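Local coordinates for protein ribosomal RNA small subunit methyltransferase E (Neisseria gonorrhoeae, PDB 5VM8) that probably methylates the N3 position of a uridine in the small-subunit ribosomal RNA, with S-adenosylmethionine as the methyl donor, at residues T100-V105 with I141-Q146; G193-M198 with A239-L244. All blocks are in the same frame, centred on the assembly; numbering follows the deposited sequence.

Contact 1. Residues T100-V105 with I141-Q146; sequences TLQKSV and ISACEQ
The flat amide of Gln102 extends beyond the meeting with Ala143, which Gln102 makes through its CG and its backbone O, CG lying 4.2 Å from Ala143 CB. At the amide, Lys103 NZ donates to Gln102 OE1 at 2.8 Å, approaching 32° out of the carbonyl plane. The same ammonium group forms a salt bridge with Glu106, so neighbouring residues of its own helix hold it. A second flat group, the peptide carbonyl of Gln102, brings its O to 3.8 Å from Ala143 CB.

The rest of the contact is apolar. With chi1 of 171°, Val105 turns CG1 opposite its backbone N, and this methyl reaches Ala143 CB at 3.5 Å and Cys144 SG at 3.7 Å. The methyl of Ala143 thus sits between Gln102 and Val105, one helical turn apart. The shortness of this side chain is consistent with the 8.8 Å between the axes of the two segments, which cross at -33°. Pro153 lies against both Val105 and Cys144. No hydrogen bond links the two segments; the chemistry implies a small, buried van der Waals join without directional bonds between the helices, while the carbonyls of Val105 and Cys144 are bonded by Arg149 and Arg11.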
ATOM      1  N   THR A 100      -8.946  -1.899  -2.920  1.00 33.18           N
ATOM      2  CA  THR A 100      -8.300  -2.216  -1.662  1.00 35.58           C
ATOM      3  C   THR A 100      -6.877  -1.675  -1.670  1.00 34.13           C
ATOM      4  O   THR A 100      -6.476  -0.942  -0.763  1.00 35.73           O
ATOM      5  CB  THR A 100      -8.326  -3.733  -1.405  1.00 34.61           C
ATOM      6  OG1 THR A 100      -9.674  -4.173  -1.191  1.00 39.38           O
ATOM      7  CG2 THR A 100      -7.530  -4.054  -0.171  1.00 21.79           C
ATOM      8  N   LEU A 101      -6.142  -1.935  -2.748  1.00 33.82           N
ATOM      9  CA  LEU A 101      -4.747  -1.521  -2.813  1.00 34.87           C
ATOM     10  C   LEU A 101      -4.630   0.000  -2.833  1.00 37.97           C
ATOM     11  O   LEU A 101      -3.787   0.579  -2.139  1.00 42.23           O
ATOM     12  CB  LEU A 101      -4.078  -2.151  -4.036  1.00 38.75           C
ATOM     13  CG  LEU A 101      -3.766  -3.648  -3.867  1.00 43.94           C
ATOM     14  CD1 LEU A 101      -3.479  -4.330  -5.193  1.00 45.12           C
ATOM     15  CD2 LEU A 101      -2.561  -3.839  -2.940  1.00 39.79           C
ATOM     16  N   GLN A 102      -5.450   0.666  -3.643  1.00 33.20           N
ATOM     17  CA  GLN A 102      -5.336   2.115  -3.767  1.00 32.02           C
ATOM     18  C   GLN A 102      -5.722   2.829  -2.472  1.00 35.39           C
ATOM     19  O   GLN A 102      -4.978   3.685  -1.982  1.00 42.44           O
ATOM     20  CB  GLN A 102      -6.197   2.617  -4.917  1.00 34.33           C
ATOM     21  CG  GLN A 102      -6.198   4.154  -5.025  1.00 37.59           C
ATOM     22  CD  GLN A 102      -7.091   4.636  -6.145  1.00 42.11           C
ATOM     23  OE1 GLN A 102      -8.304   4.765  -5.980  1.00 46.65           O
ATOM     24  NE2 GLN A 102      -6.503   4.870  -7.298  1.00 37.54           N
ATOM     25  N   LYS A 103      -6.889   2.495  -1.897  1.00 26.65           N
ATOM     26  CA  LYS A 103      -7.370   3.265  -0.754  1.00 27.79           C
ATOM     27  C   LYS A 103      -6.570   2.957   0.502  1.00 37.06           C
ATOM     28  O   LYS A 103      -6.391   3.836   1.351  1.00 48.99           O
ATOM     29  CB  LYS A 103      -8.862   3.025  -0.517  1.00 29.35           C
ATOM     30  CG  LYS A 103      -9.769   3.946  -1.343  1.00 32.40           C
ATOM     31  CD  LYS A 103      -9.512   3.748  -2.824  1.00 34.81           C
ATOM     32  CE  LYS A 103     -10.408   4.570  -3.687  1.00 37.44           C
ATOM     33  NZ  LYS A 103      -9.774   5.916  -3.885  1.00 36.06           N
ATOM     34  N   SER A 104      -6.071   1.723   0.631  1.00 34.99           N
ATOM     35  CA  SER A 104      -5.258   1.374   1.781  1.00 30.42           C
ATOM     36  C   SER A 104      -3.954   2.176   1.790  1.00 31.64           C
ATOM     37  O   SER A 104      -3.433   2.507   2.870  1.00 38.42           O
ATOM     38  CB  SER A 104      -5.038  -0.156   1.814  1.00 34.29           C
ATOM     39  OG  SER A 104      -3.935  -0.572   1.040  1.00 44.23           O
ATOM     40  N   VAL A 105      -3.421   2.495   0.606  1.00 31.07           N
ATOM     41  CA  VAL A 105      -2.253   3.371   0.494  1.00 32.12           C
ATOM     42  C   VAL A 105      -2.613   4.799   0.892  1.00 42.71           C
ATOM     43  O   VAL A 105      -1.864   5.457   1.618  1.00 50.25           O
ATOM     44  CB  VAL A 105      -1.667   3.316  -0.933  1.00 32.31           C
ATOM     45  CG1 VAL A 105      -0.597   4.388  -1.111  1.00 36.96           C
ATOM     46  CG2 VAL A 105      -1.083   1.909  -1.223  1.00 36.57           C
ATOM     47  N   ILE A 141       2.092   2.866  -6.400  1.00 45.27           N
ATOM     48  CA  ILE A 141       2.969   3.995  -6.681  1.00 44.33           C
ATOM     49  C   ILE A 141       2.147   5.228  -7.035  1.00 52.20           C
ATOM     50  O   ILE A 141       2.412   6.343  -6.553  1.00 50.27           O
ATOM     51  CB  ILE A 141       3.942   3.608  -7.805  1.00 44.88           C
ATOM     52  CG1 ILE A 141       5.006   2.660  -7.254  1.00 45.89           C
ATOM     53  CG2 ILE A 141       4.550   4.853  -8.475  1.00 47.51           C
ATOM     54  CD1 ILE A 141       5.760   1.902  -8.328  1.00 49.63           C
ATOM     55  N   SER A 142       1.136   5.042  -7.882  1.00 53.65           N
ATOM     56  CA  SER A 142       0.270   6.148  -8.264  1.00 53.37           C
ATOM     57  C   SER A 142      -0.442   6.734  -7.052  1.00 51.14           C
ATOM     58  O   SER A 142      -0.582   7.960  -6.940  1.00 58.17           O
ATOM     59  CB  SER A 142      -0.744   5.674  -9.297  1.00 46.03           C
ATOM     60  OG  SER A 142      -0.099   5.496 -10.541  1.00 51.89           O
ATOM     61  N   ALA A 143      -0.879   5.873  -6.130  1.00 37.25           N
ATOM     62  CA  ALA A 143      -1.584   6.347  -4.948  1.00 40.26           C
ATOM     63  C   ALA A 143      -0.662   7.147  -4.055  1.00 41.72           C
ATOM     64  O   ALA A 143      -1.109   8.094  -3.402  1.00 45.14           O
ATOM     65  CB  ALA A 143      -2.199   5.172  -4.173  1.00 31.99           C
ATOM     66  N   CYS A 144       0.631   6.816  -4.056  1.00 39.70           N
ATOM     67  CA  CYS A 144       1.590   7.630  -3.323  1.00 44.75           C
ATOM     68  C   CYS A 144       1.791   8.983  -3.994  1.00 51.86           C
ATOM     69  O   CYS A 144       1.893  10.016  -3.315  1.00 51.01           O
ATOM     70  CB  CYS A 144       2.918   6.888  -3.187  1.00 44.08           C
ATOM     71  SG  CYS A 144       2.797   5.427  -2.112  1.00 47.12           S
ATOM     72  N   GLU A 145       1.858   8.992  -5.323  1.00 52.80           N
ATOM     73  CA  GLU A 145       1.980  10.248  -6.054  1.00 53.11           C
ATOM     74  C   GLU A 145       0.806  11.183  -5.767  1.00 49.91           C
ATOM     75  O   GLU A 145       0.998  12.399  -5.622  1.00 44.79           O
ATOM     76  CB  GLU A 145       2.127   9.971  -7.553  1.00 51.06           C
ATOM     77  CG  GLU A 145       3.442   9.289  -7.953  1.00 55.23           C
ATOM     78  CD  GLU A 145       3.525   8.933  -9.449  1.00 54.86           C
ATOM     79  OE1 GLU A 145       2.473   8.852 -10.121  1.00 58.29           O
ATOM     80  OE2 GLU A 145       4.648   8.733  -9.958  1.00 58.78           O
ATOM     81  N   GLN A 146      -0.411  10.633  -5.677  1.00 46.33           N
ATOM     82  CA  GLN A 146      -1.609  11.442  -5.461  1.00 48.19           C
ATOM     83  C   GLN A 146      -1.779  11.873  -3.996  1.00 48.70           C
ATOM     84  O   GLN A 146      -2.104  13.031  -3.711  1.00 46.89           O
ATOM     85  CB  GLN A 146      -2.842  10.646  -5.918  1.00 48.89           C
ATOM     86  CG  GLN A 146      -4.203  11.264  -5.559  1.00 52.94           C
ATOM     87  CD  GLN A 146      -4.676  10.919  -4.138  1.00 51.31           C
ATOM     88  OE1 GLN A 146      -4.481   9.803  -3.664  1.00 41.42           O
ATOM     89  NE2 GLN A 146      -5.275  11.900  -3.450  1.00 53.15           N
TER

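Contact 2. Residues G193-M198 with A239-L244; sequences GAIVFM and AAMQTL
Met241 reaches from its helix to Ile195 and Phe197 on the facing strand, its CB directed at that strand. With chi1 at -71°, CG stands opposite the carbonyl carbon, and beyond it the chain stays extended, carrying the sulfur and terminal methyl across the gap. SD comes to 4.1 Å from Ile195 CG2, the branch that stands opposite the isoleucine's backbone N. The tip, CE, then settles over one face of the Phe197 ring, 3.9 Å from its centroid and 16° off the ring normal, a CH-pi contact. It is displaced toward the rim, with CD1 of Phe197 its closest atom at 3.8 Å. SD stands above the ring too, but more distantly, 5.1 Å from the centroid, which makes the pair a Met-aromatic contact led by the methyl. One flexible thioether therefore bridges two residues, two positions apart, that point to the same side of the strand.

Strand 195-199 runs between parallel strands 85-90 and 173-177, and Phe197 touches Met177 on the latter. Pro234, Ala237 and Ile238, earlier in helix 232-244, also touch this ring, so the C-terminal helix packs on the sheet through Phe197 as well as through Met241.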
ATOM      1  N   GLY A 193       3.451  -2.374  19.260  1.00 78.28           N
ATOM      2  CA  GLY A 193       4.305  -2.165  18.109  1.00 78.34           C
ATOM      3  C   GLY A 193       3.595  -2.267  16.776  1.00 73.57           C
ATOM      4  O   GLY A 193       2.658  -1.512  16.501  1.00 74.65           O
ATOM      5  N   ALA A 194       4.022  -3.206  15.941  1.00 67.88           N
ATOM      6  CA  ALA A 194       3.475  -3.286  14.602  1.00 60.61           C
ATOM      7  C   ALA A 194       2.173  -4.086  14.603  1.00 56.15           C
ATOM      8  O   ALA A 194       1.915  -4.918  15.486  1.00 57.95           O
ATOM      9  CB  ALA A 194       4.495  -3.900  13.651  1.00 45.64           C
ATOM     10  N   ILE A 195       1.364  -3.837  13.576  1.00 51.33           N
ATOM     11  CA  ILE A 195       0.085  -4.499  13.355  1.00 50.48           C
ATOM     12  C   ILE A 195       0.157  -5.280  12.049  1.00 49.86           C
ATOM     13  O   ILE A 195       0.656  -4.778  11.036  1.00 44.85           O
ATOM     14  CB  ILE A 195      -1.078  -3.490  13.303  1.00 50.63           C
ATOM     15  CG1 ILE A 195      -1.218  -2.757  14.634  1.00 56.97           C
ATOM     16  CG2 ILE A 195      -2.395  -4.180  12.910  1.00 42.43           C
ATOM     17  CD1 ILE A 195      -2.078  -1.514  14.537  1.00 59.89           C
ATOM     18  N   VAL A 196      -0.361  -6.505  12.082  1.00 46.69           N
ATOM     19  CA  VAL A 196      -0.492  -7.357  10.914  1.00 39.62           C
ATOM     20  C   VAL A 196      -1.967  -7.679  10.817  1.00 40.80           C
ATOM     21  O   VAL A 196      -2.572  -8.185  11.772  1.00 40.46           O
ATOM     22  CB  VAL A 196       0.368  -8.626  11.014  1.00 49.50           C
ATOM     23  CG1 VAL A 196       0.060  -9.557   9.867  1.00 46.54           C
ATOM     24  CG2 VAL A 196       1.829  -8.241  10.982  1.00 52.11           C
ATOM     25  N   PHE A 197      -2.541  -7.388   9.664  1.00 35.17           N
ATOM     26  CA  PHE A 197      -3.973  -7.394   9.497  1.00 40.09           C
ATOM     27  C   PHE A 197      -4.309  -8.257   8.293  1.00 41.81           C
ATOM     28  O   PHE A 197      -3.803  -7.996   7.200  1.00 44.84           O
ATOM     29  CB  PHE A 197      -4.362  -5.914   9.322  1.00 38.48           C
ATOM     30  CG  PHE A 197      -5.743  -5.669   8.876  1.00 31.51           C
ATOM     31  CD1 PHE A 197      -6.809  -6.229   9.541  1.00 36.13           C
ATOM     32  CD2 PHE A 197      -5.980  -4.778   7.849  1.00 30.51           C
ATOM     33  CE1 PHE A 197      -8.103  -5.958   9.162  1.00 32.95           C
ATOM     34  CE2 PHE A 197      -7.268  -4.505   7.453  1.00 31.87           C
ATOM     35  CZ  PHE A 197      -8.339  -5.097   8.132  1.00 34.75           C
ATOM     36  N   MET A 198      -5.192  -9.245   8.479  1.00 40.23           N
ATOM     37  CA  MET A 198      -5.455 -10.266   7.465  1.00 37.26           C
ATOM     38  C   MET A 198      -6.881 -10.163   6.949  1.00 40.03           C
ATOM     39  O   MET A 198      -7.836 -10.141   7.735  1.00 42.27           O
ATOM     40  CB  MET A 198      -5.253 -11.669   7.977  1.00 49.93           C
ATOM     41  CG  MET A 198      -3.850 -12.039   8.273  1.00 62.80           C
ATOM     42  SD  MET A 198      -3.798 -13.802   7.955  1.00 67.18           S
ATOM     43  CE  MET A 198      -4.452 -13.665   6.286  1.00 59.43           C
ATOM     44  N   ALA A 239      -8.687   2.807   8.683  1.00 34.81           N
ATOM     45  CA  ALA A 239      -9.031   4.147   9.155  1.00 41.41           C
ATOM     46  C   ALA A 239      -9.314   4.129  10.650  1.00 43.04           C
ATOM     47  O   ALA A 239      -8.901   5.039  11.386  1.00 46.19           O
ATOM     48  CB  ALA A 239     -10.237   4.712   8.383  1.00 34.78           C
ATOM     49  N   ALA A 240     -10.026   3.100  11.112  1.00 41.14           N
ATOM     50  CA  ALA A 240     -10.264   2.938  12.543  1.00 44.79           C
ATOM     51  C   ALA A 240      -8.949   2.768  13.299  1.00 47.98           C
ATOM     52  O   ALA A 240      -8.787   3.288  14.410  1.00 51.53           O
ATOM     53  CB  ALA A 240     -11.182   1.734  12.786  1.00 38.95           C
ATOM     54  N   MET A 241      -7.996   2.039  12.709  1.00 44.19           N
ATOM     55  CA  MET A 241      -6.694   1.864  13.353  1.00 39.91           C
ATOM     56  C   MET A 241      -5.934   3.184  13.424  1.00 41.18           C
ATOM     57  O   MET A 241      -5.273   3.470  14.428  1.00 43.55           O
ATOM     58  CB  MET A 241      -5.864   0.822  12.596  1.00 38.85           C
ATOM     59  CG  MET A 241      -6.341  -0.603  12.725  1.00 43.03           C
ATOM     60  SD  MET A 241      -5.399  -1.760  11.668  1.00 45.95           S
ATOM     61  CE  MET A 241      -6.595  -3.080  11.606  1.00 40.46           C
ATOM     62  N   GLN A 242      -5.978   3.985  12.348  1.00 42.88           N
ATOM     63  CA  GLN A 242      -5.328   5.295  12.387  1.00 41.25           C
ATOM     64  C   GLN A 242      -5.985   6.227  13.409  1.00 42.84           C
ATOM     65  O   GLN A 242      -5.325   7.137  13.931  1.00 48.05           O
ATOM     66  CB  GLN A 242      -5.329   5.963  10.994  1.00 43.67           C
ATOM     67  CG  GLN A 242      -4.612   5.186   9.854  1.00 42.79           C
ATOM     68  CD  GLN A 242      -3.092   5.021  10.048  1.00 47.70           C
ATOM     69  OE1 GLN A 242      -2.506   5.426  11.060  1.00 50.36           O
ATOM     70  NE2 GLN A 242      -2.457   4.414   9.062  1.00 46.81           N
ATOM     71  N   THR A 243      -7.277   6.033  13.690  1.00 41.23           N
ATOM     72  CA  THR A 243      -7.984   6.861  14.666  1.00 41.93           C
ATOM     73  C   THR A 243      -7.614   6.473  16.105  1.00 48.67           C
ATOM     74  O   THR A 243      -7.444   7.352  16.969  1.00 48.89           O
ATOM     75  CB  THR A 243      -9.495   6.759  14.417  1.00 41.35           C
ATOM     76  OG1 THR A 243      -9.785   7.187  13.087  1.00 48.55           O
ATOM     77  CG2 THR A 243     -10.287   7.588  15.406  1.00 49.72           C
ATOM     78  N   LEU A 244      -7.445   5.166  16.370  1.00 48.59           N
ATOM     79  CA  LEU A 244      -7.073   4.693  17.709  1.00 50.73           C
ATOM     80  C   LEU A 244      -5.572   4.795  17.970  1.00 45.64           C
ATOM     81  O   LEU A 244      -5.159   5.102  19.085  1.00 53.13           O
ATOM     82  CB  LEU A 244      -7.513   3.238  17.895  1.00 46.03           C
ATOM     83  CG  LEU A 244      -9.017   3.005  17.948  1.00 46.36           C
ATOM     84  CD1 LEU A 244      -9.353   1.535  17.815  1.00 43.27           C
ATOM     85  CD2 LEU A 244      -9.536   3.565  19.260  1.00 42.42           C
TER

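How the contacts relate
Both contacts belong to the RNA methyltransferase domain of the SPOUT clan and come in series along the chain, contact 1 closing before contact 2 opens. Their centres are about 17 Å apart and their nearest atoms about 7 Å, with no direct touch. Contact 1 joins two helices, 94-106 and 128-147; contact 2 sets helix 232-244 on strand 195-199 of the seven-stranded parallel sheet. The two packings are linked indirectly, through the adjacent strand 85-90, on which helix 94-106 rests: its Leu87 touches Thr100 and Ser104 of segment 100-105 and also Phe197 of segment 193-198. Earlier and later parts of the methyltransferase domain are thereby joined, in a protein known to contain a trefoil knot.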